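Side-chain contacts in viral structural protein 4 (Bombyx mori cytoplasmic polyhedrosis virus, PDB 6TZ0), which binds GTP and accompanies the viral RNA-dependent RNA polymerase in the particle, where it probably takes part in viral RNA transcription: residues I68-Y73 against I176-P181; I46-L51 against E146-P151; S54-H59 against P169-Q174; V350-K355 against A540-V545; T360-T365 against F548-S553. One frame throughout, in Å; residues are numbered along the deposited sequence.

Contact 1. Residues I68-Y73 against I176-P181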
# COMPACT_ATOMS: atom_id res chain seq x y z
N ILE B 68 -6.43 32.11 11.39
CA ILE B 68 -7.75 31.58 11.06
C ILE B 68 -8.17 31.94 9.64
O ILE B 68 -8.99 31.24 9.03
CB ILE B 68 -8.75 32.06 12.14
CG1 ILE B 68 -8.26 31.60 13.50
CG2 ILE B 68 -10.14 31.46 11.96
CD1 ILE B 68 -8.16 30.10 13.63
N ASN B 69 -7.60 32.99 9.04
CA ASN B 69 -7.85 33.27 7.63
C ASN B 69 -6.62 33.94 7.07
O ASN B 69 -6.54 35.18 7.02
CB ASN B 69 -9.10 34.14 7.44
CG ASN B 69 -9.60 34.14 6.01
OD1 ASN B 69 -8.99 33.55 5.12
ND2 ASN B 69 -10.73 34.78 5.79
N PRO B 70 -5.62 33.16 6.64
CA PRO B 70 -4.36 33.76 6.20
C PRO B 70 -4.45 34.57 4.91
O PRO B 70 -3.61 35.45 4.72
CB PRO B 70 -3.43 32.55 6.04
CG PRO B 70 -4.34 31.40 5.83
CD PRO B 70 -5.56 31.69 6.64
N ARG B 71 -5.44 34.32 4.05
CA ARG B 71 -5.62 35.20 2.90
C ARG B 71 -6.11 36.57 3.33
O ARG B 71 -5.67 37.59 2.79
CB ARG B 71 -6.58 34.57 1.89
CG ARG B 71 -6.75 35.39 0.63
CD ARG B 71 -7.54 34.70 -0.47
NE ARG B 71 -8.89 34.35 -0.06
CZ ARG B 71 -9.40 33.12 -0.15
NH1 ARG B 71 -10.64 32.88 0.24
NH2 ARG B 71 -8.68 32.14 -0.67
N MET B 72 -6.99 36.62 4.34
CA MET B 72 -7.48 37.89 4.86
C MET B 72 -6.37 38.68 5.54
O MET B 72 -6.23 39.89 5.30
CB MET B 72 -8.62 37.63 5.84
CG MET B 72 -9.33 38.86 6.32
SD MET B 72 -10.36 39.59 5.05
CE MET B 72 -11.68 38.39 5.01
N TYR B 73 -5.58 38.02 6.39
CA TYR B 73 -4.43 38.66 7.02
C TYR B 73 -3.41 39.13 5.99
O TYR B 73 -2.84 40.23 6.13
CB TYR B 73 -3.75 37.69 8.00
CG TYR B 73 -4.40 37.50 9.35
CD1 TYR B 73 -4.22 38.44 10.36
CD2 TYR B 73 -5.13 36.36 9.64
CE1 TYR B 73 -4.79 38.26 11.60
CE2 TYR B 73 -5.70 36.18 10.88
CZ TYR B 73 -5.53 37.13 11.85
OH TYR B 73 -6.10 36.94 13.09
N ILE B 176 3.04 33.55 3.58
CA ILE B 176 3.77 33.52 2.30
C ILE B 176 2.91 32.95 1.18
O ILE B 176 2.97 33.42 0.04
CB ILE B 176 5.10 32.75 2.46
CG1 ILE B 176 6.08 33.51 3.34
CG2 ILE B 176 5.80 32.50 1.14
CD1 ILE B 176 7.26 32.68 3.77
N ALA B 177 2.07 31.97 1.49
CA ALA B 177 1.28 31.28 0.47
C ALA B 177 0.20 32.14 -0.17
O ALA B 177 -0.35 31.74 -1.20
CB ALA B 177 0.63 30.04 1.08
N TYR B 178 -0.13 33.30 0.41
CA TYR B 178 -1.19 34.15 -0.10
C TYR B 178 -0.68 35.55 -0.37
O TYR B 178 -1.42 36.53 -0.26
CB TYR B 178 -2.36 34.17 0.88
CG TYR B 178 -2.99 32.82 1.05
CD1 TYR B 178 -3.92 32.34 0.14
CD2 TYR B 178 -2.65 32.01 2.12
CE1 TYR B 178 -4.49 31.10 0.29
CE2 TYR B 178 -3.21 30.77 2.28
CZ TYR B 178 -4.13 30.32 1.36
OH TYR B 178 -4.70 29.08 1.52
N THR B 179 0.59 35.66 -0.74
CA THR B 179 1.29 36.92 -0.90
C THR B 179 2.32 36.72 -1.99
O THR B 179 2.84 35.62 -2.16
CB THR B 179 1.95 37.34 0.43
OG1 THR B 179 0.95 37.44 1.45
CG2 THR B 179 2.67 38.66 0.35
N GLN B 180 2.57 37.76 -2.78
CA GLN B 180 3.78 37.80 -3.58
C GLN B 180 4.88 38.44 -2.74
O GLN B 180 4.88 39.66 -2.55
CB GLN B 180 3.58 38.60 -4.87
CG GLN B 180 2.61 37.99 -5.86
CD GLN B 180 3.03 36.62 -6.32
OE1 GLN B 180 2.34 35.63 -6.10
NE2 GLN B 180 4.21 36.54 -6.94
N PRO B 181 5.83 37.67 -2.22
CA PRO B 181 6.87 38.25 -1.37
C PRO B 181 7.95 38.90 -2.22
O PRO B 181 8.04 38.70 -3.43
CB PRO B 181 7.41 37.04 -0.61
CG PRO B 181 7.27 35.95 -1.58
CD PRO B 181 6.01 36.22 -2.35
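Tyr178 rests on Pro70 and Arg71 in a small aromatic-to-helix contact: its ring, carried by the loop that follows helix 170-176, lies against the first turn of helix 70-79. The CA atoms of Arg71 and Tyr178 are only 5.5 Å apart, so the loop backbone itself comes close to the helix. With CG of Tyr178 anti to its carbonyl carbon (chi1 -63°), the ring is laid over the helix start. Arg71 N is then 4.0 Å above one face of the Tyr178 ring, displaced toward the rim. Two side chains take opposite halves of that ring. On one half, Pro70 CG is 3.8 Å from Tyr178 CE2, the pyrrolidine meeting the ring at a slant. On the other, Arg71 CB is 3.9 Å from Tyr178 CD1, and CG of the same arginine follows it along the rim. Arg71 touches the ring through this aliphatic part; its chain bends at chi3 and turns the guanidinium plane 81° from that of the tyrosine. The side-chain part of the approach is carbon on carbon, with the backbone N of Arg71 over the ring face as the polar element. The helix start has its own support: Asn69 holds the N-cap position, and Tyr73 N donates to Asn69 O at 3.1 Å. Around the contact, Tyr178 also packs on Ala74 one turn along helix 70-79 and on Leu943 of the polymerase chain, while Pro70 meets Gln939 of that chain. The neighbouring Thr179 touches Ala74 and Thr78, so the start of the link between helix 170-176 and strand 182-184 packs on helix 70-79.

Contact 2. Residues I46-L51 against E146-P151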
# COMPACT_ATOMS: atom_id res chain seq x y z
N ILE B 46 9.32 50.75 10.01
CA ILE B 46 9.90 49.58 10.67
C ILE B 46 9.25 49.35 12.04
O ILE B 46 9.05 48.19 12.45
CB ILE B 46 11.44 49.70 10.74
CG1 ILE B 46 12.06 48.38 11.17
CG2 ILE B 46 11.90 50.83 11.63
CD1 ILE B 46 13.54 48.31 10.95
N LYS B 47 8.82 50.41 12.72
CA LYS B 47 8.09 50.25 13.97
C LYS B 47 6.70 49.69 13.72
O LYS B 47 6.18 48.89 14.52
CB LYS B 47 7.99 51.59 14.70
CG LYS B 47 9.33 52.17 15.10
CD LYS B 47 9.14 53.50 15.82
CE LYS B 47 10.48 54.17 16.11
NZ LYS B 47 11.27 53.42 17.12
N TYR B 48 6.09 50.08 12.59
CA TYR B 48 4.79 49.53 12.21
C TYR B 48 4.89 48.04 11.95
O TYR B 48 4.02 47.26 12.38
CB TYR B 48 4.26 50.25 10.97
CG TYR B 48 3.92 51.70 11.17
CD1 TYR B 48 3.75 52.25 12.44
CD2 TYR B 48 3.76 52.54 10.08
CE1 TYR B 48 3.44 53.57 12.61
CE2 TYR B 48 3.45 53.87 10.24
CZ TYR B 48 3.29 54.38 11.51
OH TYR B 48 2.98 55.70 11.68
N ALA B 49 5.95 47.61 11.27
CA ALA B 49 6.16 46.19 11.02
C ALA B 49 6.44 45.42 12.31
O ALA B 49 6.01 44.27 12.43
CB ALA B 49 7.31 46.00 10.03
N SER B 50 7.13 46.04 13.27
CA SER B 50 7.33 45.40 14.56
C SER B 50 6.01 45.19 15.30
O SER B 50 5.79 44.12 15.90
CB SER B 50 8.29 46.23 15.41
OG SER B 50 8.46 45.66 16.69
N LEU B 51 5.13 46.19 15.26
CA LEU B 51 3.81 46.06 15.88
C LEU B 51 2.97 44.97 15.20
O LEU B 51 2.24 44.23 15.88
CB LEU B 51 3.08 47.39 15.84
CG LEU B 51 3.65 48.54 16.67
CD1 LEU B 51 2.90 49.82 16.40
CD2 LEU B 51 3.58 48.20 18.14
N GLU B 146 -5.34 50.36 10.17
CA GLU B 146 -6.02 51.58 9.75
C GLU B 146 -5.35 52.83 10.32
O GLU B 146 -5.30 53.86 9.64
CB GLU B 146 -7.48 51.52 10.19
CG GLU B 146 -8.33 52.67 9.71
CD GLU B 146 -9.76 52.56 10.20
OE1 GLU B 146 -10.06 51.60 10.94
OE2 GLU B 146 -10.57 53.44 9.85
N SER B 147 -4.81 52.74 11.52
CA SER B 147 -4.20 53.89 12.17
C SER B 147 -2.80 54.19 11.66
O SER B 147 -2.23 55.22 12.05
CB SER B 147 -4.16 53.68 13.68
OG SER B 147 -3.33 52.59 14.01
N PHE B 148 -2.22 53.33 10.83
CA PHE B 148 -0.90 53.62 10.28
C PHE B 148 -0.97 54.72 9.23
O PHE B 148 -0.01 55.49 9.10
CB PHE B 148 -0.29 52.36 9.66
CG PHE B 148 0.13 51.33 10.66
CD1 PHE B 148 0.29 51.65 12.00
CD2 PHE B 148 0.38 50.03 10.25
CE1 PHE B 148 0.68 50.69 12.91
CE2 PHE B 148 0.77 49.07 11.15
CZ PHE B 148 0.93 49.41 12.48
N ARG B 149 -2.07 54.78 8.48
CA ARG B 149 -2.33 55.78 7.43
C ARG B 149 -1.24 55.79 6.36
O ARG B 149 -0.68 56.83 6.02
CB ARG B 149 -2.54 57.17 8.04
CG ARG B 149 -3.85 57.29 8.76
CD ARG B 149 -4.02 58.62 9.46
NE ARG B 149 -5.34 58.71 10.08
CZ ARG B 149 -5.60 58.27 11.31
NH1 ARG B 149 -4.65 57.71 12.04
NH2 ARG B 149 -6.83 58.38 11.80
N LEU B 150 -0.97 54.67 5.86
CA LEU B 150 0.00 54.39 4.82
C LEU B 150 -0.68 54.45 3.45
O LEU B 150 -1.85 54.08 3.32
CB LEU B 150 0.62 53.02 5.03
CG LEU B 150 1.40 52.83 6.32
CD1 LEU B 150 1.86 51.39 6.45
CD2 LEU B 150 2.58 53.77 6.38
N PRO B 151 0.02 54.93 2.41
CA PRO B 151 -0.62 55.01 1.09
C PRO B 151 -0.76 53.67 0.41
O PRO B 151 -1.55 53.55 -0.54
CB PRO B 151 0.32 55.94 0.32
CG PRO B 151 1.63 55.72 0.94
CD PRO B 151 1.38 55.47 2.40
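Leu51, whose CD1 reaches the rim of the Phe148 ring, is fixed on helix 41-60 by its backbone N, which donates to Lys47 O at 3.0 Å. From the turn that this bond closes, Tyr48 points its ring at the loop after helix 136-146 and stacks on Phe148. The two rings form an offset stack, centroids 4.1 Å apart and planes only 12° from parallel. They come from opposite sides and slide past one another, so each ring also sits over the other's root. Tyr48 CB lies 3.8 Å from the centroid of the Phe148 ring, 15° off its normal, and Phe148 CB lies 4.3 Å from the centroid of the Tyr48 ring: a reciprocal pair of CH-pi contacts. The same torsion in both residues, CG anti to the carbonyl carbon, turns the rings toward each other. Aliphatic branches close the sides: Leu150 CD2 is 4.0 Å from Tyr48 CE2 at the edge of that ring, and Leu51 CD1 is 4.2 Å from Phe148 CE1. Next to the stack, Ser147 OG bonds back to Leu144 O, and Arg149 leaves the helix with positive phi, which lets the chain turn so that Phe148 and Leu150 both face helix 41-60. With side-chain contacts that are almost all carbon on carbon, the two pieces are probably held mainly by dispersion and the fit of the near-parallel ring faces.

Contact 3. Residues S54-H59 against P169-Q174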
# COMPACT_ATOMS: atom_id res chain seq x y z
N SER B 54 4.24 41.56 16.45
CA SER B 54 3.77 41.26 17.80
C SER B 54 2.30 40.85 17.80
O SER B 54 1.92 39.87 18.47
CB SER B 54 3.99 42.47 18.70
OG SER B 54 5.36 42.81 18.77
N MET B 55 1.47 41.58 17.04
CA MET B 55 0.05 41.26 16.95
C MET B 55 -0.18 39.90 16.31
O MET B 55 -1.05 39.13 16.76
CB MET B 55 -0.66 42.36 16.16
CG MET B 55 -2.16 42.23 16.05
SD MET B 55 -3.04 42.44 17.59
CE MET B 55 -2.89 44.21 17.81
N LEU B 56 0.60 39.56 15.28
CA LEU B 56 0.46 38.26 14.62
C LEU B 56 0.86 37.11 15.53
O LEU B 56 0.21 36.06 15.52
CB LEU B 56 1.28 38.22 13.34
CG LEU B 56 0.70 38.91 12.12
CD1 LEU B 56 1.71 38.90 11.01
CD2 LEU B 56 -0.53 38.15 11.70
N ALA B 57 1.93 37.29 16.32
CA ALA B 57 2.32 36.25 17.26
C ALA B 57 1.26 36.05 18.35
O ALA B 57 0.97 34.91 18.73
CB ALA B 57 3.67 36.58 17.88
N LYS B 58 0.66 37.15 18.81
CA LYS B 58 -0.42 37.05 19.80
C LYS B 58 -1.63 36.32 19.24
O LYS B 58 -2.21 35.47 19.93
CB LYS B 58 -0.82 38.44 20.29
CG LYS B 58 -1.93 38.41 21.33
CD LYS B 58 -2.29 39.79 21.82
CE LYS B 58 -3.09 40.55 20.78
NZ LYS B 58 -3.58 41.85 21.29
N HIS B 59 -2.03 36.63 18.01
CA HIS B 59 -3.20 35.94 17.46
C HIS B 59 -2.91 34.50 17.10
O HIS B 59 -3.81 33.66 17.15
CB HIS B 59 -3.75 36.65 16.22
CG HIS B 59 -4.27 38.03 16.48
ND1 HIS B 59 -5.25 38.29 17.40
CD2 HIS B 59 -4.02 39.20 15.86
CE1 HIS B 59 -5.53 39.57 17.39
NE2 HIS B 59 -4.80 40.15 16.46
N PRO B 169 9.31 32.69 11.41
CA PRO B 169 8.24 32.14 12.24
C PRO B 169 7.18 31.42 11.41
O PRO B 169 7.11 31.54 10.19
CB PRO B 169 7.65 33.38 12.92
CG PRO B 169 8.75 34.35 12.91
CD PRO B 169 9.50 34.13 11.65
N ASN B 170 6.33 30.68 12.12
CA ASN B 170 5.34 29.84 11.45
C ASN B 170 4.24 30.67 10.82
O ASN B 170 3.80 30.36 9.70
CB ASN B 170 4.75 28.83 12.43
CG ASN B 170 5.72 27.73 12.79
OD1 ASN B 170 6.44 27.22 11.94
ND2 ASN B 170 5.74 27.35 14.06
N TYR B 171 3.78 31.72 11.50
CA TYR B 171 2.69 32.53 10.97
C TYR B 171 3.11 33.32 9.73
O TYR B 171 2.30 33.53 8.82
CB TYR B 171 2.13 33.44 12.06
CG TYR B 171 3.14 34.29 12.81
CD1 TYR B 171 3.54 35.53 12.32
CD2 TYR B 171 3.70 33.84 13.99
CE1 TYR B 171 4.47 36.29 13.00
CE2 TYR B 171 4.63 34.60 14.67
CZ TYR B 171 5.01 35.82 14.17
OH TYR B 171 5.93 36.58 14.84
N ILE B 172 4.38 33.71 9.65
CA ILE B 172 4.87 34.35 8.43
C ILE B 172 4.90 33.36 7.27
O ILE B 172 4.54 33.70 6.14
CB ILE B 172 6.25 34.99 8.69
CG1 ILE B 172 6.14 36.05 9.78
CG2 ILE B 172 6.81 35.64 7.44
CD1 ILE B 172 5.21 37.18 9.42
N ASN B 173 5.27 32.10 7.55
CA ASN B 173 5.19 31.05 6.54
C ASN B 173 3.76 30.78 6.11
O ASN B 173 3.53 30.43 4.95
CB ASN B 173 5.80 29.75 7.08
CG ASN B 173 7.29 29.80 7.17
OD1 ASN B 173 7.97 30.32 6.29
ND2 ASN B 173 7.83 29.23 8.24
N GLN B 174 2.80 30.93 7.02
CA GLN B 174 1.40 30.83 6.64
C GLN B 174 0.98 31.99 5.75
O GLN B 174 0.11 31.82 4.89
CB GLN B 174 0.54 30.78 7.90
CG GLN B 174 0.81 29.56 8.76
CD GLN B 174 0.15 29.62 10.11
OE1 GLN B 174 -0.61 30.53 10.40
NE2 GLN B 174 0.50 28.68 10.96
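Apolar contact dominates between Leu56 and Ala57 of helix 41-60 and Tyr171 of helix 170-176. Leu56 CB lies 3.7 Å from Tyr171 CD1, and nearly as close to CE1 on the same side of the ring. Ala57 works on the other half: its CB is 3.9 Å from Tyr171 CE2 and also lies beside the phenol oxygen. Further along, the methyls Leu56 CD1 and Ile172 CD1 meet at 4.2 Å, extending the apolar patch past the tyrosine. A second kind of contact is ring against backbone. One face of Tyr171 looks onto the helix itself, with Ala57 N 4.0 Å above the ring plane near the rim, and Leu56 O over that face too. Pro169 CB sits over the opposite face, 3.7 Å above the plane, so the ring is a slab between helix 41-60 and the N-cap residue of its own helix. Its chi1 of 52° places CG between the backbone N and the carbonyl carbon, a setting that brings one ring face over Pro169 CB. The motif is a near-perpendicular helix crossing: the short axes run at 97° and approach to 10.3 Å, with the aromatic slab filling the gap. Leu56 is shared, since it packs on Tyr73 and Ile77 of helix 70-79 as well. Polar bonds lie around the crossing. Lys58 NZ forms a salt bridge to Glu140 of helix 136-146, Gln174 NE2 bonds to Gly65 O, and Asn170 OD1 bonds to Thr462 of the polymerase chain.

Contact 4. Residues V350-K355 against A540-V545; sequences VVYAEK and ALHTTV
Tyr352 and His542 make this contact alone, ring beside ring. The nearest atoms are Tyr352 CE2 and His542 ND1, 4.4 Å apart, and the centroids of the Tyr352 and His542 rings stand 5.9 Å from each other. Their planes are 22° apart, but one ring is displaced so far along the other that they barely overlap; the rings are neighbours, near parallel, and not a stack. Each side chain leaves its backbone with CG anti to the carbonyl carbon (chi1 -67° in both), which brings the two rings together although their CA atoms remain 8.8 Å apart. The next shell holds them in place. Val350 CG1, two residues back on the same side of its strand, lies 3.7 Å above one face of the Tyr352 ring, toward the rim. Thr504 of the intervening strand touches both Tyr352 and His542 and so bridges the pair. The histidine also packs on Asn492 and Asp495, and His542 NE2 makes a weak hydrogen bond to Glu634 of the polymerase chain. Beyond lies the parallel sheet itself. Strand 504-507 runs between strands 347-353 and 543-545, and Tyr352 pairs by backbone bonds with Val505 and Leu507 in it, so the two rings meet across an intervening strand. A few residues on from Tyr352 comes Lys355, a GTP-binding residue, in the loop that leads to helix 359-374. This strand-loop-helix, whose strand is the central one of the parallel sheet, fits the Walker A motif (P-loop) of a nucleotide-binding domain.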
# COMPACT_ATOMS: atom_id res chain seq x y z
N VAL B 350 27.65 4.56 5.57
CA VAL B 350 28.19 4.36 4.23
C VAL B 350 28.41 5.73 3.60
O VAL B 350 27.49 6.55 3.52
CB VAL B 350 27.27 3.50 3.36
CG1 VAL B 350 27.84 3.37 1.96
CG2 VAL B 350 27.10 2.15 3.98
N VAL B 351 29.64 5.99 3.16
CA VAL B 351 30.03 7.27 2.58
C VAL B 351 30.49 7.02 1.16
O VAL B 351 31.51 6.37 0.94
CB VAL B 351 31.13 7.96 3.40
CG1 VAL B 351 31.55 9.24 2.73
CG2 VAL B 351 30.65 8.23 4.80
N TYR B 352 29.75 7.55 0.19
CA TYR B 352 30.16 7.49 -1.21
C TYR B 352 30.88 8.76 -1.61
O TYR B 352 30.56 9.86 -1.14
CB TYR B 352 28.96 7.30 -2.13
CG TYR B 352 28.27 5.98 -1.98
CD1 TYR B 352 28.86 4.82 -2.44
CD2 TYR B 352 27.01 5.89 -1.43
CE1 TYR B 352 28.24 3.61 -2.32
CE2 TYR B 352 26.37 4.69 -1.31
CZ TYR B 352 26.99 3.55 -1.76
OH TYR B 352 26.37 2.34 -1.65
N ALA B 353 31.86 8.60 -2.50
CA ALA B 353 32.63 9.73 -2.99
C ALA B 353 33.22 9.36 -4.34
O ALA B 353 33.36 8.19 -4.67
CB ALA B 353 33.74 10.12 -2.02
N GLU B 354 33.56 10.39 -5.11
CA GLU B 354 34.26 10.15 -6.36
C GLU B 354 35.70 9.74 -6.09
O GLU B 354 36.31 10.15 -5.11
CB GLU B 354 34.23 11.38 -7.26
CG GLU B 354 32.89 11.67 -7.90
CD GLU B 354 32.94 12.85 -8.86
OE1 GLU B 354 33.99 13.50 -8.94
OE2 GLU B 354 31.92 13.12 -9.53
N LYS B 355 36.21 8.91 -6.97
CA LYS B 355 37.56 8.37 -6.87
C LYS B 355 38.55 9.48 -7.16
O LYS B 355 38.77 9.84 -8.32
CB LYS B 355 37.70 7.20 -7.83
CG LYS B 355 38.98 6.44 -7.71
CD LYS B 355 38.94 5.22 -8.59
CE LYS B 355 40.26 4.51 -8.53
NZ LYS B 355 40.51 4.03 -7.15
N ALA B 540 24.23 11.67 -7.94
CA ALA B 540 24.05 12.33 -6.65
C ALA B 540 22.64 12.10 -6.13
O ALA B 540 21.86 13.02 -5.94
CB ALA B 540 24.36 13.82 -6.77
N LEU B 541 22.32 10.83 -5.88
CA LEU B 541 20.97 10.45 -5.47
C LEU B 541 20.84 10.24 -3.97
O LEU B 541 19.73 10.01 -3.49
CB LEU B 541 20.53 9.20 -6.22
CG LEU B 541 20.38 9.43 -7.73
CD1 LEU B 541 20.03 8.17 -8.48
CD2 LEU B 541 19.35 10.49 -8.01
N HIS B 542 21.93 10.33 -3.22
CA HIS B 542 21.88 10.40 -1.77
C HIS B 542 22.23 11.81 -1.32
O HIS B 542 22.60 12.66 -2.13
CB HIS B 542 22.81 9.37 -1.13
CG HIS B 542 22.38 7.96 -1.37
ND1 HIS B 542 22.93 7.16 -2.34
CD2 HIS B 542 21.38 7.24 -0.81
CE1 HIS B 542 22.33 5.99 -2.33
NE2 HIS B 542 21.38 6.01 -1.42
N THR B 543 22.07 12.06 -0.02
CA THR B 543 22.23 13.42 0.49
C THR B 543 23.69 13.83 0.45
O THR B 543 24.58 13.08 0.87
CB THR B 543 21.71 13.52 1.93
OG1 THR B 543 22.60 12.84 2.80
CG2 THR B 543 20.36 12.87 2.03
N THR B 544 23.95 15.02 -0.08
CA THR B 544 25.31 15.50 -0.29
C THR B 544 25.80 16.20 0.97
O THR B 544 25.13 17.08 1.50
CB THR B 544 25.36 16.44 -1.49
OG1 THR B 544 24.91 15.74 -2.65
CG2 THR B 544 26.76 16.93 -1.72
N VAL B 545 26.97 15.78 1.45
CA VAL B 545 27.54 16.27 2.70
C VAL B 545 28.97 16.71 2.42
O VAL B 545 29.72 16.00 1.73
CB VAL B 545 27.50 15.19 3.80
CG1 VAL B 545 28.09 15.70 5.07
CG2 VAL B 545 26.09 14.73 4.07

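Contact 5. Residues T360-T365 against F548-S553; sequences TSFLST and FEMLES
Phe362 reaches from helix 359-374 to Met550 and Leu551 of helix 547-556. The first helix follows the loop that fits a Walker A P-loop, and Thr360 and Ser361 at its start bind GTP. Each of the two helices follows a strand of one parallel sheet, and they run side by side at 6°, with axes 11.2 Å apart. Side chains span that spacing, Phe362 from one helix and Met550 and Leu551 from the other. Followed outward, Phe362 leaves CB with CG anti to the backbone N (chi1 173°), which aims the ring at the second helix. The near ring carbons serve as a stem, and the touching begins at the far end. CE1 lies 4.0 Å from Leu551 CG, which sits in the ring plane at its edge, with both leucine methyls close by. CZ, the tip of Phe362, points at the root of the methionine, 3.8 Å from Met550 CB and again in plane. CE2 of Phe362 meets the end of the methionine, 3.6 Å from Met550 CE. The bend at chi3 of Met550 folds this methyl back to the ring. The sulfur makes a Met-aromatic contact: Met550 SD is 5.2 Å from the Phe362 centroid and 87° off the ring normal, thus beside the edge. Phe295 of helix 290-296 also meets the Phe362 ring, while Leu332 of helix 326-340 packs on Met550. Met550 SD has one more neighbour in the first helix, Leu363 CD2, at 4.4 Å.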
# COMPACT_ATOMS: atom_id res chain seq x y z
N THR B 360 39.62 9.23 2.24
CA THR B 360 40.17 8.45 3.34
C THR B 360 40.88 9.35 4.35
O THR B 360 40.79 9.12 5.56
CB THR B 360 41.14 7.40 2.81
OG1 THR B 360 42.22 8.05 2.13
CG2 THR B 360 40.44 6.47 1.86
N SER B 361 41.55 10.39 3.86
CA SER B 361 42.26 11.32 4.73
C SER B 361 41.30 12.09 5.63
O SER B 361 41.62 12.39 6.78
CB SER B 361 43.10 12.28 3.90
OG SER B 361 43.76 13.22 4.72
N PHE B 362 40.11 12.43 5.13
CA PHE B 362 39.13 13.05 6.00
C PHE B 362 38.47 12.05 6.93
O PHE B 362 38.30 12.33 8.12
CB PHE B 362 38.06 13.80 5.21
CG PHE B 362 36.94 14.31 6.07
CD1 PHE B 362 37.15 15.35 6.94
CD2 PHE B 362 35.69 13.73 6.01
CE1 PHE B 362 36.13 15.80 7.74
CE2 PHE B 362 34.67 14.18 6.81
CZ PHE B 362 34.89 15.22 7.68
N LEU B 363 38.07 10.89 6.40
CA LEU B 363 37.29 9.97 7.22
C LEU B 363 38.10 9.28 8.30
O LEU B 363 37.52 8.83 9.29
CB LEU B 363 36.59 8.95 6.32
CG LEU B 363 35.41 9.53 5.54
CD1 LEU B 363 34.90 8.56 4.51
CD2 LEU B 363 34.30 9.89 6.50
N SER B 364 39.43 9.24 8.18
CA SER B 364 40.26 8.79 9.29
C SER B 364 40.18 9.75 10.47
O SER B 364 39.99 9.33 11.62
CB SER B 364 41.71 8.64 8.83
OG SER B 364 42.26 9.89 8.49
N THR B 365 40.29 11.05 10.21
CA THR B 365 40.17 12.06 11.26
C THR B 365 38.74 12.10 11.81
O THR B 365 38.54 12.31 13.01
CB THR B 365 40.58 13.42 10.70
OG1 THR B 365 41.91 13.33 10.18
CG2 THR B 365 40.57 14.49 11.78
N PHE B 548 33.08 19.89 6.45
CA PHE B 548 32.83 20.74 7.61
C PHE B 548 31.45 20.47 8.20
O PHE B 548 31.24 20.66 9.39
CB PHE B 548 32.98 22.23 7.24
CG PHE B 548 31.83 22.81 6.48
CD1 PHE B 548 31.71 22.61 5.11
CD2 PHE B 548 30.89 23.61 7.11
CE1 PHE B 548 30.65 23.15 4.42
CE2 PHE B 548 29.83 24.15 6.42
CZ PHE B 548 29.72 23.93 5.08
N GLU B 549 30.53 19.97 7.37
CA GLU B 549 29.22 19.54 7.87
C GLU B 549 29.33 18.29 8.73
O GLU B 549 28.66 18.18 9.76
CB GLU B 549 28.28 19.33 6.69
CG GLU B 549 27.99 20.61 5.95
CD GLU B 549 27.12 20.40 4.72
OE1 GLU B 549 26.93 19.25 4.30
OE2 GLU B 549 26.61 21.41 4.19
N MET B 550 30.19 17.35 8.34
CA MET B 550 30.42 16.16 9.16
C MET B 550 31.16 16.48 10.44
O MET B 550 31.02 15.75 11.43
CB MET B 550 31.18 15.09 8.37
CG MET B 550 30.27 14.19 7.58
SD MET B 550 31.06 12.91 6.60
CE MET B 550 31.46 13.90 5.18
N LEU B 551 31.97 17.54 10.47
CA LEU B 551 32.56 17.92 11.75
C LEU B 551 31.56 18.68 12.62
O LEU B 551 31.53 18.49 13.85
CB LEU B 551 33.82 18.75 11.52
CG LEU B 551 34.94 17.99 10.83
CD1 LEU B 551 36.14 18.89 10.57
CD2 LEU B 551 35.34 16.78 11.64
N GLU B 552 30.73 19.51 12.01
CA GLU B 552 29.72 20.27 12.74
C GLU B 552 28.66 19.35 13.33
O GLU B 552 28.09 19.66 14.38
CB GLU B 552 29.09 21.30 11.80
CG GLU B 552 28.15 22.29 12.46
CD GLU B 552 28.86 23.25 13.39
OE1 GLU B 552 30.06 23.51 13.17
OE2 GLU B 552 28.23 23.73 14.35
N SER B 553 28.42 18.21 12.68
CA SER B 553 27.51 17.20 13.22
C SER B 553 28.01 16.64 14.55
O SER B 553 27.22 16.45 15.48
CB SER B 553 27.34 16.07 12.21
OG SER B 553 26.55 15.04 12.76

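The five contacts fall into two groups about 38 to 49 Å apart, centre to centre. Contacts 1, 2 and 3 lie in the N-terminal helical part and are only partly buried; contacts 4 and 5 are core contacts of the sheet-bearing domain near the GTP site. Contacts 2 and 3 share helix 41-60, and contacts 1 and 3 touch where Tyr73 packs on Leu56 and His59. Contacts 4 and 5 meet through Val545 on Met550 and Val351 on Leu363. An aromatic ring is central everywhere, used differently: stacked ring on ring in contact 2, laid over helix backbone in contacts 1 and 3, edge-on in contact 5, and barely overlapping in contact 4.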